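PDB 5M41: nigritoxine from Vibrio nigripulchritudo, which acts as a bacterial toxin against crustaceans and insects and is built on a previously undescribed fold. Local coordinates for residues G82-F87 and R128-S133; L100-S105 and D124-Q129; I362-V367 and S401-K406; D558-I563 and G572-N577; S581-S586 and R699-N704. All coordinates share one frame; numbering follows the deposited sequence. Where two conformers were deposited one is given.

Contact 1 (G82-F87 and R128-S133); sequences GATNMF and RQNFTS
Two beta turns meet here at T84 and N130: a type II turn, A83 to M86, leading into strand 86-90 of a five-stranded antiparallel sheet, and a type I turn, R128 to F131, between helices 125-128 and 133-136. N130 carries most of the contact, and nearly every polar atom it brings has a partner. Its backbone O takes the N-H of T84 at 2.8 Å, almost straight (170°) and in the carbonyl plane on a lone pair. T84 OG1 lies 3.2 Å from the same N130 O, but this is weak; its stronger partners are H188 and R184 of helix 177-191, the helix that supplies magnesium ligand V189. N85 ND2 crosses to N130 OD1 over 3.1 Å, from 37° above the carbonyl plane, with the two amides strongly tilted against each other. L202 O also accepts from N85 ND2, and Y41 OH bonds to N85 OD1, so the N85 amide is gripped at both ends. Asparagine suits position 85 twice over, because it tolerates the positive phi (70°) of a type II turn while its amide links buried groups. N130 ND2 in turn donates to N102 OD1 on strand 98-102. The apolar border is formed by A83, whose small CB sits 3.6 Å from F131 CE1, obliquely to the ring. M86 completes it with a Met-aromatic contact, SD lying 5.3 Å from the F131 ring centroid, again obliquely. That sulfur also receives a weak hydrogen bond from N130 ND2, 3.4 Å from M86 SD.

Contact 2 (L100-S105 and D124-Q129); sequences LVNLNS and DESFRQ
Strand 98-102 ends in a type I turn, N102 to S105, which packs against the short helix 125-128, and N102 makes the main link between them. Its CB starts beside the phenyl group, 3.6 Å from F127 CE1. CG stands anti to the backbone N (chi1 -179°), which carries the amide away from the strand toward the helix. At the tip the two branches part. OD1 turns back to its own chain and accepts from N104 N at 3.0 Å, making an Asx turn that shapes the strand exit; it also receives N130 ND2. ND2 reaches over the F127 ring, lying 3.4 Å above the ring plane and over its centre, with the amide steeply inclined to the ring. From there N102 ND2 donates to S126 O at 2.8 Å, fairly straight (163°) but from well above the carbonyl plane. Asparagine fits because a single short side chain offers both an acceptor to the turn and a donor to the helix. Water 1, which accepts from N104 ND2 at 2.9 Å, also lies in donating range of S126 O, though it has other acceptors to choose from; N104 OD1 is held by D205 N. L100 adds apolar cover, its CD2 meeting F127 CE1 tip to tip at 3.8 Å. Beyond lies the helix start, where N-cap residue D124 accepts S126 N through OD2. S105 OG, whose main partner is K108 N, gives S126 OG only a weak bond. S126 OG donates to D124 OD2 at 2.7 Å, on the anti lone pair of that carboxylate oxygen.

Contact 3 (I362-V367 and S401-K406); sequences IAETGV and SGRPGK
E364 lays its aliphatic part over the guanidinium of R403: CB sits 3.5 Å above the guanidinium plane, toward its rim, and E364 CG comes 3.4 Å from R403 NH2. The overlap uses methylenes; the charges themselves stay apart, with E364 OE2 4.9 Å from R403 NH2. A bend at chi2 (-74°) turns the carboxylate the other way, where E364 OE1 accepts K406 N at 2.7 Å from above the carboxylate plane. Because K406 opens helix 406-415, the helix end probably helps stabilise the negative charge, and glutamate is apt here. The backbone O of E364 takes G405 N at 2.9 Å, in its carbonyl plane. G405 is the N-cap residue, and its backbone angles (phi 95°, psi 151°) call for glycine. K406 runs its extended chain across the carboxylate, with CG 3.4 Å from E364 OE1. T365 CG2 rests 3.6 Å from G402 O, while T365 OG1 is bonded to Q442. E364 and T365 form the tight connection between antiparallel strands 359-363 and 366-370, so the hairpin tip meets the loop between helices 386-396 and 406-415, with I362 and V367 packing on the latter helix through I409 and I413.

Contact 4 (D558-I563 and G572-N577); sequences DDFNNI and GIIAVN
N561 and A575 form the hydrogen-bonded pair at the centre: A575 N reaches N561 O at 2.9 Å, nearly along the C=O axis, and N561 N returns to A575 O at 3.0 Å. On one side N577 N donates to D559 O at 2.9 Å. On the other, I563 N binds I573 O at 2.8 Å, but the reciprocal bond is replaced, because I573 N goes to the side chain of N562, whose OD1 lies 2.9 Å away. I563 O is instead held by N525 and K513. The N562 amide suits the strand end: with CG anti to the backbone N (chi1 -177°), OD1 also takes G564 N while ND2 donates to D565 O, tying the following turn to the strand. Around this polar core, F560 and V576 share a face as a non-hydrogen-bonded pair. V576 CB lies over the F560 ring in a CH-pi contact, 3.8 Å from its centroid, and I574 CG2 meets F560 CB at 3.8 Å. On this face helix 688-704 covers F560 and V576 through T701. Farther along, the I563 and I573 side chains cross at about a right angle, I563 CG1 3.7 Å from I573 CG2, and I563 also touches Y511. This is a classic antiparallel beta hairpin, with 560-562 as the outermost strand of a six-stranded antiparallel sheet.

Contact 5 (S581-S586 and R699-N704); sequences SFVHHS and RATAKN
A helix lies on an antiparallel sheet here: the last turns of helix 688-704 run along strand 583-589 almost parallel to it, 8° between the directions of segments 583-586 and 699-704, with their axes 8.0 Å apart. The closest polar link is N704 ND2 to H585 NE2, 2.9 Å long with an N-H...N angle of 143°. The donor approaches the imidazole at its edge, in the ring plane, while the amide itself is turned 61° from the ring. As an acceptor, H585 NE2 carries no proton, consistent with a neutral ring. N704 ND2 has a weak second partner in K473 O. One helical turn earlier T701 supplies the packing, and a small branched residue fits where the backbones come near. Its CG2 presses on the strand main chain, 3.6 Å from H584 C, and also lies in the plane of the H585 ring, 3.8 Å from CD2. V583 CG2 meets T701 CB at 3.6 Å, and V583 is further packed by L599 and M698. In the next shell, H585 is set in place by backbone bonding to I574 on strand 571-576, its side chain in the crowded position between backbone N and carbonyl carbon. T701 OG1 bonds to S697 O one turn back in its own helix, and there it remains an acceptor for water 2. That water donates to both elements, 2.7 Å from T701 OG1 and 2.8 Å from V583 O.

How the contacts relate
Contacts 1 and 2 belong to one buried unit, sharing R128 and Q129 and reaching neighbouring strands of one sheet; N85 O to L103 N and N130 ND2 to N102 OD1 join them, and asparagine amides dominate both. Contacts 4 and 5 form a second pair on the opposite side of the chain's centre, with centres about 80 Å from the first pair. They meet through the I574 N to H585 O bond, contact 4 being an edge hairpin ruled by backbone bonds and contact 5 a buried helix-on-strand packing. Contact 3, near the chain's centre and partly exposed, touches none of the others and relies on methylenes of long charged side chains at its border and on backbone N-H groups at a helix start.

Contact 1 (G82-F87 and R128-S133)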
# COMPACT_ATOMS: atom_id res chain seq x y z
N GLY A 82 -15.70 -41.26 -25.44
CA GLY A 82 -14.54 -40.49 -25.90
C GLY A 82 -14.93 -39.06 -26.22
O GLY A 82 -14.77 -38.61 -27.35
N ALA A 83 -15.42 -38.32 -25.22
CA ALA A 83 -15.90 -36.96 -25.44
C ALA A 83 -15.70 -36.16 -24.16
O ALA A 83 -16.13 -36.60 -23.11
CB ALA A 83 -17.39 -36.97 -25.84
N THR A 84 -15.08 -34.99 -24.25
CA THR A 84 -14.79 -34.21 -23.05
C THR A 84 -16.08 -33.63 -22.47
O THR A 84 -16.98 -33.26 -23.22
CB THR A 84 -13.78 -33.12 -23.41
OG1 THR A 84 -12.64 -33.73 -24.04
CG2 THR A 84 -13.35 -32.32 -22.17
N ASN A 85 -16.22 -33.61 -21.15
CA ASN A 85 -17.38 -32.98 -20.48
C ASN A 85 -18.72 -33.70 -20.66
O ASN A 85 -19.78 -33.14 -20.33
CB ASN A 85 -17.56 -31.53 -20.96
CG ASN A 85 -16.36 -30.65 -20.60
OD1 ASN A 85 -15.84 -30.71 -19.48
ND2 ASN A 85 -15.92 -29.81 -21.55
N MET A 86 -18.69 -34.90 -21.22
CA MET A 86 -19.93 -35.58 -21.61
C MET A 86 -20.02 -36.99 -21.10
O MET A 86 -19.00 -37.70 -20.97
CB MET A 86 -20.07 -35.59 -23.14
CG MET A 86 -20.17 -34.20 -23.75
SD MET A 86 -20.13 -34.23 -25.56
CE MET A 86 -21.56 -35.28 -25.86
N PHE A 87 -21.25 -37.40 -20.79
CA PHE A 87 -21.55 -38.76 -20.36
C PHE A 87 -23.05 -38.97 -20.53
O PHE A 87 -23.77 -38.03 -20.82
CB PHE A 87 -21.13 -39.00 -18.88
CG PHE A 87 -21.74 -38.02 -17.90
CD1 PHE A 87 -22.96 -38.31 -17.26
CD2 PHE A 87 -21.11 -36.81 -17.61
CE1 PHE A 87 -23.54 -37.42 -16.36
CE2 PHE A 87 -21.69 -35.91 -16.69
CZ PHE A 87 -22.89 -36.22 -16.06
N ARG A 128 -19.48 -30.12 -30.33
CA ARG A 128 -18.43 -30.43 -31.25
C ARG A 128 -17.04 -30.17 -30.67
O ARG A 128 -16.11 -30.92 -30.96
CB ARG A 128 -18.61 -29.61 -32.52
CG ARG A 128 -17.78 -30.15 -33.68
CD ARG A 128 -18.17 -29.44 -34.96
NE ARG A 128 -17.08 -29.51 -35.91
CZ ARG A 128 -16.09 -28.62 -35.99
NH1 ARG A 128 -16.07 -27.57 -35.18
NH2 ARG A 128 -15.12 -28.79 -36.88
N GLN A 129 -16.93 -29.10 -29.88
CA GLN A 129 -15.69 -28.68 -29.18
C GLN A 129 -15.15 -29.75 -28.24
O GLN A 129 -14.00 -29.70 -27.85
CB GLN A 129 -16.00 -27.51 -28.25
CG GLN A 129 -15.74 -26.14 -28.79
CD GLN A 129 -16.32 -25.07 -27.87
OE1 GLN A 129 -16.73 -25.33 -26.72
NE2 GLN A 129 -16.38 -23.85 -28.38
N ASN A 130 -16.02 -30.64 -27.79
CA ASN A 130 -15.65 -31.66 -26.82
C ASN A 130 -14.87 -32.82 -27.42
O ASN A 130 -14.44 -33.74 -26.69
CB ASN A 130 -16.89 -32.17 -26.09
CG ASN A 130 -17.42 -31.16 -25.08
OD1 ASN A 130 -16.66 -30.40 -24.51
ND2 ASN A 130 -18.73 -31.19 -24.82
N PHE A 131 -14.67 -32.77 -28.75
CA PHE A 131 -13.93 -33.79 -29.47
C PHE A 131 -12.58 -33.26 -29.93
O PHE A 131 -12.46 -32.09 -30.25
CB PHE A 131 -14.78 -34.31 -30.65
CG PHE A 131 -16.07 -34.97 -30.21
CD1 PHE A 131 -16.10 -36.32 -29.83
CD2 PHE A 131 -17.25 -34.23 -30.14
CE1 PHE A 131 -17.29 -36.92 -29.43
CE2 PHE A 131 -18.44 -34.82 -29.71
CZ PHE A 131 -18.46 -36.17 -29.35
N THR A 132 -11.56 -34.11 -29.94
CA THR A 132 -10.25 -33.73 -30.45
C THR A 132 -10.31 -33.46 -31.95
O THR A 132 -11.31 -33.80 -32.61
CB THR A 132 -9.21 -34.83 -30.18
OG1 THR A 132 -9.54 -36.00 -30.96
CG2 THR A 132 -9.12 -35.19 -28.65
N SER A 133 -9.24 -32.87 -32.51
CA SER A 133 -9.13 -32.73 -33.98
C SER A 133 -9.30 -34.05 -34.69
O SER A 133 -10.06 -34.15 -35.67
CB SER A 133 -7.78 -32.16 -34.38
OG SER A 133 -7.64 -30.90 -33.80

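Contact 2 (L100-S105 and D124-Q129)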
# COMPACT_ATOMS: atom_id res chain seq x y z
N LEU A 100 -28.40 -37.26 -21.92
CA LEU A 100 -27.07 -36.91 -22.38
C LEU A 100 -26.67 -35.63 -21.65
O LEU A 100 -27.39 -34.64 -21.72
CB LEU A 100 -27.09 -36.64 -23.90
CG LEU A 100 -25.79 -36.06 -24.45
CD1 LEU A 100 -24.65 -37.08 -24.33
CD2 LEU A 100 -25.99 -35.67 -25.90
N VAL A 101 -25.54 -35.68 -20.95
CA VAL A 101 -25.02 -34.49 -20.24
C VAL A 101 -23.81 -33.91 -20.99
O VAL A 101 -22.93 -34.67 -21.43
CB VAL A 101 -24.68 -34.83 -18.78
CG1 VAL A 101 -24.08 -33.61 -18.07
CG2 VAL A 101 -25.94 -35.31 -18.03
N ASN A 102 -23.80 -32.58 -21.15
CA ASN A 102 -22.65 -31.82 -21.62
C ASN A 102 -22.41 -30.71 -20.59
O ASN A 102 -23.08 -29.67 -20.60
CB ASN A 102 -22.89 -31.20 -23.02
CG ASN A 102 -21.69 -30.42 -23.55
OD1 ASN A 102 -20.66 -30.26 -22.86
ND2 ASN A 102 -21.82 -29.89 -24.77
N LEU A 103 -21.44 -30.94 -19.72
CA LEU A 103 -21.21 -29.99 -18.63
C LEU A 103 -20.75 -28.63 -19.12
O LEU A 103 -20.84 -27.64 -18.38
CB LEU A 103 -20.21 -30.56 -17.62
CG LEU A 103 -20.58 -31.88 -16.94
CD1 LEU A 103 -19.37 -32.38 -16.17
CD2 LEU A 103 -21.79 -31.72 -16.01
N ASN A 104 -20.26 -28.56 -20.36
CA ASN A 104 -19.75 -27.29 -20.90
C ASN A 104 -20.71 -26.59 -21.87
O ASN A 104 -20.31 -25.65 -22.56
CB ASN A 104 -18.39 -27.49 -21.58
CG ASN A 104 -17.58 -26.20 -21.65
OD1 ASN A 104 -17.57 -25.44 -20.68
ND2 ASN A 104 -16.92 -25.93 -22.77
N SER A 105 -21.96 -27.06 -21.97
CA SER A 105 -22.91 -26.42 -22.88
C SER A 105 -23.55 -25.21 -22.23
O SER A 105 -24.09 -25.33 -21.14
CB SER A 105 -24.02 -27.39 -23.29
OG SER A 105 -24.97 -26.75 -24.15
N ASP A 124 -24.66 -28.40 -32.12
CA ASP A 124 -24.06 -27.15 -31.63
C ASP A 124 -22.55 -27.29 -31.41
O ASP A 124 -22.07 -28.38 -31.04
CB ASP A 124 -24.75 -26.74 -30.31
CG ASP A 124 -24.35 -25.34 -29.80
OD1 ASP A 124 -24.67 -24.33 -30.47
OD2 ASP A 124 -23.75 -25.25 -28.71
N GLU A 125 -21.82 -26.20 -31.59
CA GLU A 125 -20.40 -26.13 -31.42
C GLU A 125 -19.99 -26.51 -29.99
O GLU A 125 -18.91 -27.07 -29.78
CB GLU A 125 -19.93 -24.70 -31.79
CG GLU A 125 -18.42 -24.46 -31.83
CD GLU A 125 -17.64 -25.44 -32.72
OE1 GLU A 125 -18.22 -26.00 -33.66
OE2 GLU A 125 -16.43 -25.65 -32.47
N SER A 126 -20.85 -26.24 -29.01
CA SER A 126 -20.54 -26.58 -27.63
C SER A 126 -20.45 -28.10 -27.40
O SER A 126 -19.93 -28.53 -26.36
CB SER A 126 -21.53 -25.94 -26.66
OG SER A 126 -22.77 -26.62 -26.66
N PHE A 127 -20.96 -28.89 -28.35
CA PHE A 127 -20.81 -30.35 -28.34
C PHE A 127 -19.59 -30.75 -29.17
O PHE A 127 -18.76 -31.56 -28.76
CB PHE A 127 -22.07 -31.05 -28.86
CG PHE A 127 -23.20 -31.07 -27.86
CD1 PHE A 127 -23.38 -32.17 -27.03
CD2 PHE A 127 -24.04 -29.96 -27.71
CE1 PHE A 127 -24.41 -32.17 -26.09
CE2 PHE A 127 -25.06 -29.96 -26.76
CZ PHE A 127 -25.25 -31.07 -25.96
N ARG A 128 -19.48 -30.12 -30.33
CA ARG A 128 -18.43 -30.43 -31.25
C ARG A 128 -17.04 -30.17 -30.67
O ARG A 128 -16.11 -30.92 -30.96
CB ARG A 128 -18.61 -29.61 -32.52
CG ARG A 128 -17.78 -30.15 -33.68
CD ARG A 128 -18.17 -29.44 -34.96
NE ARG A 128 -17.08 -29.51 -35.91
CZ ARG A 128 -16.09 -28.62 -35.99
NH1 ARG A 128 -16.07 -27.57 -35.18
NH2 ARG A 128 -15.12 -28.79 -36.88
N GLN A 129 -16.93 -29.10 -29.88
CA GLN A 129 -15.69 -28.68 -29.18
C GLN A 129 -15.15 -29.75 -28.24
O GLN A 129 -14.00 -29.70 -27.85
CB GLN A 129 -16.00 -27.51 -28.25
CG GLN A 129 -15.74 -26.14 -28.79
CD GLN A 129 -16.32 -25.07 -27.87
OE1 GLN A 129 -16.73 -25.33 -26.72
NE2 GLN A 129 -16.38 -23.85 -28.38
O HOH W 1 -17.51 -27.88 -24.90

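Contact 3 (I362-V367 and S401-K406)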
# COMPACT_ATOMS: atom_id res chain seq x y z
N ILE A 362 -1.86 -4.38 1.35
CA ILE A 362 -1.89 -3.26 2.28
C ILE A 362 -0.47 -3.11 2.84
O ILE A 362 0.09 -4.05 3.36
CB ILE A 362 -2.96 -3.48 3.39
CG1 ILE A 362 -4.37 -3.42 2.79
CG2 ILE A 362 -2.82 -2.42 4.49
CD1 ILE A 362 -5.47 -3.94 3.71
N ALA A 363 0.12 -1.93 2.64
CA ALA A 363 1.43 -1.62 3.16
C ALA A 363 1.24 -0.70 4.35
O ALA A 363 0.13 -0.23 4.58
CB ALA A 363 2.27 -0.93 2.08
N GLU A 364 2.32 -0.42 5.10
CA GLU A 364 2.25 0.56 6.18
C GLU A 364 1.97 1.96 5.60
O GLU A 364 1.46 2.84 6.31
CB GLU A 364 3.54 0.59 7.03
CG GLU A 364 3.96 -0.74 7.69
CD GLU A 364 3.11 -1.14 8.91
OE1 GLU A 364 2.07 -0.50 9.20
OE2 GLU A 364 3.49 -2.14 9.59
N THR A 365 2.29 2.14 4.32
CA THR A 365 2.23 3.44 3.67
C THR A 365 1.07 3.60 2.70
O THR A 365 0.90 4.67 2.12
CB THR A 365 3.52 3.71 2.89
OG1 THR A 365 3.77 2.60 2.03
CG2 THR A 365 4.74 3.91 3.84
N GLY A 366 0.25 2.57 2.52
CA GLY A 366 -0.78 2.66 1.48
C GLY A 366 -1.32 1.33 0.98
O GLY A 366 -1.20 0.30 1.67
N VAL A 367 -1.91 1.34 -0.21
CA VAL A 367 -2.44 0.12 -0.80
C VAL A 367 -1.96 -0.05 -2.24
O VAL A 367 -1.69 0.93 -2.93
CB VAL A 367 -3.99 0.03 -0.77
CG1 VAL A 367 -4.49 0.29 0.65
CG2 VAL A 367 -4.61 1.03 -1.73
N SER A 401 3.77 11.83 8.45
CA SER A 401 4.76 10.81 8.10
C SER A 401 4.52 10.10 6.76
O SER A 401 5.43 9.48 6.21
CB SER A 401 4.80 9.76 9.21
OG SER A 401 3.49 9.21 9.44
N GLY A 402 3.30 10.20 6.23
CA GLY A 402 2.91 9.42 5.04
C GLY A 402 2.87 7.93 5.40
O GLY A 402 3.10 7.06 4.57
N ARG A 403 2.58 7.65 6.67
CA ARG A 403 2.68 6.29 7.18
C ARG A 403 1.58 6.03 8.18
O ARG A 403 1.82 5.94 9.37
CB ARG A 403 4.05 6.08 7.80
CG ARG A 403 4.34 4.64 8.14
CD ARG A 403 5.79 4.50 8.53
NE ARG A 403 6.07 3.09 8.71
CZ ARG A 403 6.70 2.33 7.82
NH1 ARG A 403 7.16 2.88 6.70
NH2 ARG A 403 6.89 1.03 8.07
N PRO A 404 0.34 5.92 7.70
CA PRO A 404 -0.75 5.72 8.64
C PRO A 404 -0.67 4.37 9.36
O PRO A 404 -1.24 4.22 10.45
CB PRO A 404 -1.99 5.75 7.74
CG PRO A 404 -1.55 6.41 6.50
CD PRO A 404 -0.13 6.01 6.31
N GLY A 405 0.03 3.39 8.76
CA GLY A 405 0.15 2.07 9.37
C GLY A 405 -0.90 1.11 8.83
O GLY A 405 -2.01 1.53 8.48
N LYS A 406 -0.56 -0.18 8.82
CA LYS A 406 -1.40 -1.24 8.23
C LYS A 406 -2.78 -1.36 8.88
O LYS A 406 -3.79 -1.49 8.20
CB LYS A 406 -0.67 -2.59 8.31
CG LYS A 406 0.39 -2.77 7.24
CD LYS A 406 0.94 -4.20 7.24
CE LYS A 406 2.19 -4.27 6.38
NZ LYS A 406 2.74 -5.65 6.30

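Contact 4 (D558-I563 and G572-N577)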
# COMPACT_ATOMS: atom_id res chain seq x y z
N ASP A 558 16.66 22.67 5.15
CA ASP A 558 18.06 22.98 5.47
C ASP A 558 18.37 24.44 5.80
O ASP A 558 19.46 24.75 6.27
CB ASP A 558 18.97 22.54 4.31
CG ASP A 558 18.82 21.07 3.97
OD1 ASP A 558 18.89 20.23 4.90
OD2 ASP A 558 18.64 20.74 2.77
N ASP A 559 17.43 25.36 5.54
CA ASP A 559 17.71 26.79 5.72
C ASP A 559 17.44 27.26 7.14
O ASP A 559 16.49 26.80 7.79
CB ASP A 559 16.89 27.66 4.76
CG ASP A 559 17.02 27.23 3.29
OD1 ASP A 559 18.15 27.04 2.80
OD2 ASP A 559 15.97 27.10 2.63
N PHE A 560 18.26 28.22 7.59
CA PHE A 560 18.17 28.79 8.94
C PHE A 560 17.69 30.22 8.86
O PHE A 560 17.90 30.91 7.85
CB PHE A 560 19.54 28.75 9.63
CG PHE A 560 20.00 27.38 10.01
CD1 PHE A 560 19.94 26.95 11.35
CD2 PHE A 560 20.54 26.51 9.06
CE1 PHE A 560 20.38 25.69 11.72
CE2 PHE A 560 20.99 25.25 9.42
CZ PHE A 560 20.90 24.83 10.75
N ASN A 561 17.03 30.65 9.94
CA ASN A 561 16.59 32.02 10.12
C ASN A 561 16.93 32.45 11.51
O ASN A 561 17.06 31.60 12.41
CB ASN A 561 15.08 32.14 9.94
CG ASN A 561 14.64 31.85 8.54
OD1 ASN A 561 14.13 30.75 8.25
ND2 ASN A 561 14.86 32.80 7.65
N ASN A 562 17.08 33.76 11.70
CA ASN A 562 17.24 34.33 13.02
C ASN A 562 15.84 34.66 13.53
O ASN A 562 15.17 35.54 12.99
CB ASN A 562 18.13 35.58 12.95
CG ASN A 562 18.42 36.19 14.31
OD1 ASN A 562 18.03 35.67 15.37
ND2 ASN A 562 19.12 37.31 14.29
N ILE A 563 15.38 33.90 14.51
CA ILE A 563 14.08 34.15 15.13
C ILE A 563 14.28 34.95 16.42
O ILE A 563 13.33 35.20 17.17
CB ILE A 563 13.30 32.83 15.39
CG1 ILE A 563 14.13 31.87 16.28
CG2 ILE A 563 12.86 32.20 14.07
CD1 ILE A 563 13.36 30.71 16.90
N GLY A 572 21.14 36.69 18.98
CA GLY A 572 20.67 36.03 17.76
C GLY A 572 20.28 34.59 18.14
O GLY A 572 20.99 33.95 18.92
N ILE A 573 19.15 34.12 17.61
CA ILE A 573 18.64 32.77 17.85
C ILE A 573 18.41 32.14 16.48
O ILE A 573 17.48 32.53 15.75
CB ILE A 573 17.32 32.76 18.67
CG1 ILE A 573 17.52 33.40 20.06
CG2 ILE A 573 16.80 31.33 18.84
CD1 ILE A 573 16.24 33.64 20.85
N ILE A 574 19.29 31.20 16.10
CA ILE A 574 19.37 30.74 14.71
C ILE A 574 18.78 29.32 14.62
O ILE A 574 19.28 28.37 15.26
CB ILE A 574 20.83 30.75 14.17
CG1 ILE A 574 21.61 32.01 14.62
CG2 ILE A 574 20.86 30.57 12.65
CD1 ILE A 574 21.14 33.32 14.01
N ALA A 575 17.70 29.19 13.85
CA ALA A 575 16.87 27.98 13.86
C ALA A 575 16.61 27.44 12.46
O ALA A 575 16.27 28.21 11.54
CB ALA A 575 15.53 28.26 14.55
N VAL A 576 16.75 26.13 12.32
CA VAL A 576 16.55 25.50 11.03
C VAL A 576 15.03 25.37 10.73
O VAL A 576 14.22 25.38 11.66
CB VAL A 576 17.31 24.14 10.95
CG1 VAL A 576 16.57 23.04 11.69
CG2 VAL A 576 17.54 23.74 9.50
N ASN A 577 14.65 25.33 9.44
CA ASN A 577 13.24 25.21 9.07
C ASN A 577 12.63 23.83 9.34
O ASN A 577 11.42 23.74 9.59
CB ASN A 577 13.03 25.51 7.60
CG ASN A 577 13.17 26.98 7.27
OD1 ASN A 577 13.07 27.84 8.14
ND2 ASN A 577 13.40 27.27 6.00

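Contact 5 (S581-S586 and R699-N704)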
# COMPACT_ATOMS: atom_id res chain seq x y z
N SER A 581 12.66 19.69 13.92
CA SER A 581 13.76 20.25 14.70
C SER A 581 13.33 20.63 16.10
O SER A 581 12.34 21.37 16.27
CB SER A 581 14.29 21.51 14.02
OG SER A 581 15.23 22.14 14.87
N PHE A 582 14.09 20.16 17.09
CA PHE A 582 13.87 20.49 18.52
C PHE A 582 15.09 21.17 19.12
O PHE A 582 15.26 21.21 20.37
CB PHE A 582 13.47 19.24 19.32
CG PHE A 582 12.15 18.66 18.89
CD1 PHE A 582 10.96 19.17 19.40
CD2 PHE A 582 12.10 17.66 17.92
CE1 PHE A 582 9.73 18.67 18.96
CE2 PHE A 582 10.88 17.16 17.47
CZ PHE A 582 9.70 17.67 18.00
N VAL A 583 15.92 21.72 18.24
CA VAL A 583 17.14 22.44 18.62
C VAL A 583 17.27 23.75 17.86
O VAL A 583 16.59 23.98 16.85
CB VAL A 583 18.42 21.60 18.37
CG1 VAL A 583 18.44 20.34 19.24
CG2 VAL A 583 18.57 21.24 16.89
N HIS A 584 18.16 24.61 18.35
CA HIS A 584 18.59 25.80 17.63
C HIS A 584 19.90 26.18 18.24
O HIS A 584 20.29 25.61 19.28
CB HIS A 584 17.56 26.93 17.71
CG HIS A 584 17.21 27.33 19.13
ND1 HIS A 584 18.00 28.14 19.88
CD2 HIS A 584 16.11 27.01 19.92
CE1 HIS A 584 17.43 28.32 21.08
NE2 HIS A 584 16.28 27.63 21.11
N HIS A 585 20.63 27.09 17.59
CA HIS A 585 21.82 27.66 18.21
C HIS A 585 21.68 29.15 18.40
O HIS A 585 20.85 29.78 17.77
CB HIS A 585 23.11 27.30 17.49
CG HIS A 585 23.18 27.77 16.05
ND1 HIS A 585 23.79 28.92 15.69
CD2 HIS A 585 22.76 27.15 14.87
CE1 HIS A 585 23.74 29.04 14.35
NE2 HIS A 585 23.10 27.96 13.85
N SER A 586 22.47 29.71 19.31
CA SER A 586 22.34 31.13 19.61
C SER A 586 23.63 31.68 20.19
O SER A 586 24.53 30.93 20.60
CB SER A 586 21.17 31.36 20.58
OG SER A 586 21.47 30.82 21.85
N ARG A 699 22.07 17.52 13.74
CA ARG A 699 23.36 17.54 13.06
C ARG A 699 23.57 18.82 12.23
O ARG A 699 24.63 19.44 12.29
CB ARG A 699 23.51 16.29 12.18
CG ARG A 699 23.81 15.03 12.98
CD ARG A 699 23.80 13.78 12.10
NE ARG A 699 24.06 12.58 12.90
CZ ARG A 699 23.78 11.33 12.52
NH1 ARG A 699 23.20 11.11 11.35
NH2 ARG A 699 24.08 10.31 13.32
N ALA A 700 22.54 19.23 11.48
CA ALA A 700 22.60 20.49 10.72
C ALA A 700 22.80 21.71 11.65
O ALA A 700 23.55 22.63 11.31
CB ALA A 700 21.36 20.67 9.84
N THR A 701 22.15 21.69 12.82
CA THR A 701 22.23 22.80 13.77
C THR A 701 23.63 22.87 14.37
O THR A 701 24.21 23.94 14.42
CB THR A 701 21.12 22.70 14.82
OG1 THR A 701 19.84 22.81 14.17
CG2 THR A 701 21.22 23.80 15.86
N ALA A 702 24.18 21.72 14.78
CA ALA A 702 25.57 21.64 15.27
C ALA A 702 26.55 22.19 14.24
O ALA A 702 27.43 22.99 14.55
CB ALA A 702 25.94 20.20 15.62
N LYS A 703 26.37 21.76 12.99
CA LYS A 703 27.25 22.17 11.91
C LYS A 703 27.15 23.68 11.63
O LYS A 703 28.15 24.37 11.50
CB LYS A 703 26.91 21.38 10.65
CG LYS A 703 27.79 21.76 9.47
CD LYS A 703 27.52 20.91 8.24
CE LYS A 703 28.44 21.35 7.11
NZ LYS A 703 28.69 20.23 6.16
N ASN A 704 25.92 24.17 11.53
CA ASN A 704 25.68 25.57 11.21
C ASN A 704 26.26 26.57 12.23
O ASN A 704 26.60 27.68 11.86
CB ASN A 704 24.19 25.83 11.00
CG ASN A 704 23.93 27.14 10.29
OD1 ASN A 704 24.44 27.36 9.18
ND2 ASN A 704 23.17 28.03 10.92
O HOH W 2 17.93 24.75 14.47